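Local coordinates for Endoglucanase(Endo-1,4-beta-glucanase)protein (Pseudomonas stutzeri, PDB 6R2J) that probably hydrolyses internal beta-1,4-glucosidic bonds of cellulose as a family 5 endoglucanase, and is captured here with cellobiose bound, at residues H43-Y47 with A295-R299. Residues are numbered along the deposited sequence; the frame is centred on the assembly and turned at random.
Sequences HFKYY and AIEPR
In this (beta/alpha)8 barrel of glycoside hydrolase family 5, helix 41-49, which lies between the first and second barrel strands, packs against the loop that follows the eighth, 280-285. The contact therefore joins the two ends of the barrel sequence. Residues 43-47 are helical, with Tyr47 N to His43 O at 3.1 Å; 295-299 form an irregular segment in which Ile296 (phi/psi -99/4) is followed by extended Glu297 and Pro298. Nearest CA pairs are His43-Glu297 at 8.4 Å and Tyr46-Pro298 at 8.8 Å, and 268 Å² is buried. Tyr47, chi1 m, gives up the most area: its OH donates to Glu297 OE1 at 2.6 Å, while its CE1 lies 4.0 Å from Ile296 CG2. Glu297 (chi1 t, chi2 p) points its CA-CB bond away, yet the carboxylate turns back to the helix; OE1 also accepts from Gly286 N, and OE2 sits 3.2 Å from His43 CD2, near the imidazole plane. The ND1 of that imidazole is hydrogen-bonded to Glu40 N. Tyr46, chi1 t, offers a ring face to Pro298 in a CH-pi contact: Pro298 CG is 3.5 Å from the centroid of the Tyr46 ring, 14° off the ring normal. Beyond the ring, Tyr46 OH is hydrogen-bonded to Asp303 OD1, and Met307 of helix 305-311 touches both tyrosines. One water completes the junction: its oxygen lies 2.7 Å from Tyr46 OH and 2.7 Å from Ile296 O, donating to both.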
loop_
_atom_site.group_PDB
_atom_site.type_symbol
_atom_site.label_atom_id
_atom_site.label_comp_id
_atom_site.label_asym_id
_atom_site.label_seq_id
_atom_site.Cartn_x
_atom_site.Cartn_y
_atom_site.Cartn_z
ATOM N N HIS A 43 -7.132 -3.608 -16.724
ATOM C CA HIS A 43 -6.855 -3.975 -15.343
ATOM C C HIS A 43 -7.903 -3.393 -14.403
ATOM O O HIS A 43 -8.477 -4.107 -13.574
ATOM C CB HIS A 43 -5.431 -3.543 -14.970
ATOM C CG HIS A 43 -4.388 -4.143 -15.857
ATOM N ND1 HIS A 43 -3.678 -3.408 -16.779
ATOM C CD2 HIS A 43 -3.962 -5.419 -15.980
ATOM C CE1 HIS A 43 -2.834 -4.204 -17.409
ATOM N NE2 HIS A 43 -3.009 -5.436 -16.963
ATOM N N PHE A 44 -8.191 -2.111 -14.530
ATOM C CA PHE A 44 -9.148 -1.512 -13.611
ATOM C C PHE A 44 -10.534 -2.099 -13.805
ATOM O O PHE A 44 -11.266 -2.289 -12.829
ATOM C CB PHE A 44 -9.150 -0.017 -13.816
ATOM C CG PHE A 44 -7.827 0.620 -13.495
ATOM C CD1 PHE A 44 -7.554 1.067 -12.207
ATOM C CD2 PHE A 44 -6.821 0.750 -14.478
ATOM C CE1 PHE A 44 -6.352 1.661 -11.920
ATOM C CE2 PHE A 44 -5.590 1.347 -14.171
ATOM C CZ PHE A 44 -5.367 1.808 -12.905
ATOM N N LYS A 45 -10.902 -2.392 -15.060
ATOM C CA LYS A 45 -12.179 -3.023 -15.374
ATOM C C LYS A 45 -12.260 -4.429 -14.787
ATOM O O LYS A 45 -13.281 -4.808 -14.195
ATOM C CB LYS A 45 -12.357 -3.075 -16.894
ATOM C CG LYS A 45 -13.686 -3.659 -17.433
ATOM C CD LYS A 45 -14.894 -3.227 -16.649
ATOM C CE LYS A 45 -16.185 -3.604 -17.356
ATOM N NZ LYS A 45 -16.002 -4.390 -18.588
ATOM N N TYR A 46 -11.209 -5.230 -14.958
ATOM C CA TYR A 46 -11.220 -6.565 -14.375
ATOM C C TYR A 46 -11.473 -6.504 -12.870
ATOM O O TYR A 46 -12.352 -7.194 -12.351
ATOM C CB TYR A 46 -9.916 -7.309 -14.662
ATOM C CG TYR A 46 -9.895 -8.650 -13.954
ATOM C CD1 TYR A 46 -10.662 -9.698 -14.405
ATOM C CD2 TYR A 46 -9.135 -8.842 -12.805
ATOM C CE1 TYR A 46 -10.665 -10.913 -13.722
ATOM C CE2 TYR A 46 -9.118 -10.024 -12.133
ATOM C CZ TYR A 46 -9.885 -11.064 -12.581
ATOM O OH TYR A 46 -9.878 -12.260 -11.894
ATOM N N TYR A 47 -10.701 -5.704 -12.137
ATOM C CA TYR A 47 -10.831 -5.747 -10.679
ATOM C C TYR A 47 -12.147 -5.142 -10.232
ATOM O O TYR A 47 -12.795 -5.660 -9.327
ATOM C CB TYR A 47 -9.609 -5.123 -10.005
ATOM C CG TYR A 47 -8.395 -5.992 -10.229
ATOM C CD1 TYR A 47 -8.184 -7.165 -9.476
ATOM C CD2 TYR A 47 -7.498 -5.688 -11.230
ATOM C CE1 TYR A 47 -7.082 -7.992 -9.708
ATOM C CE2 TYR A 47 -6.398 -6.481 -11.477
ATOM C CZ TYR A 47 -6.169 -7.627 -10.716
ATOM O OH TYR A 47 -5.047 -8.387 -10.983
ATOM N N ALA A 295 1.045 -13.670 -7.851
ATOM C CA ALA A 295 0.265 -12.737 -8.657
ATOM C C ALA A 295 -1.215 -13.126 -8.687
ATOM O O ALA A 295 -1.560 -14.296 -8.873
ATOM C CB ALA A 295 0.832 -12.690 -10.089
ATOM N N ILE A 296 -2.093 -12.135 -8.515
ATOM C CA ILE A 296 -3.532 -12.334 -8.654
ATOM C C ILE A 296 -4.068 -11.898 -10.022
ATOM O O ILE A 296 -5.284 -11.987 -10.258
ATOM C CB ILE A 296 -4.236 -11.606 -7.491
ATOM C CG1 ILE A 296 -5.666 -12.098 -7.255
ATOM C CG2 ILE A 296 -4.258 -10.127 -7.749
ATOM C CD1 ILE A 296 -6.359 -11.470 -6.023
ATOM N N GLU A 297 -3.194 -11.478 -10.940
ATOM C CA GLU A 297 -3.621 -11.106 -12.280
ATOM C C GLU A 297 -4.073 -12.347 -13.045
ATOM O O GLU A 297 -3.340 -13.349 -13.073
ATOM C CB GLU A 297 -2.455 -10.439 -12.984
ATOM C CG GLU A 297 -2.757 -9.856 -14.341
ATOM C CD GLU A 297 -3.744 -8.745 -14.285
ATOM O OE1 GLU A 297 -3.838 -8.099 -13.237
ATOM O OE2 GLU A 297 -4.427 -8.522 -15.301
ATOM N N PRO A 298 -5.279 -12.331 -13.652
ATOM C CA PRO A 298 -5.744 -13.504 -14.404
ATOM C C PRO A 298 -4.917 -13.808 -15.646
ATOM O O PRO A 298 -4.191 -12.975 -16.205
ATOM C CB PRO A 298 -7.178 -13.143 -14.788
ATOM C CG PRO A 298 -7.212 -11.637 -14.742
ATOM C CD PRO A 298 -6.332 -11.293 -13.588
ATOM N N ARG A 299 -5.027 -15.065 -16.052
ATOM C CA ARG A 299 -4.218 -15.642 -17.110
ATOM C C ARG A 299 -5.185 -16.406 -17.989
ATOM O O ARG A 299 -5.877 -17.291 -17.495
ATOM C CB ARG A 299 -3.228 -16.673 -16.570
ATOM C CG ARG A 299 -2.318 -16.165 -15.513
ATOM C CD ARG A 299 -1.508 -17.278 -14.887
ATOM N NE ARG A 299 -0.725 -16.718 -13.798
ATOM C CZ ARG A 299 0.234 -17.353 -13.135
ATOM N NH1 ARG A 299 0.526 -18.609 -13.457
ATOM N NH2 ARG A 299 0.881 -16.719 -12.139
HETATM O O HOH W 1 -7.511 -13.272 -11.037
#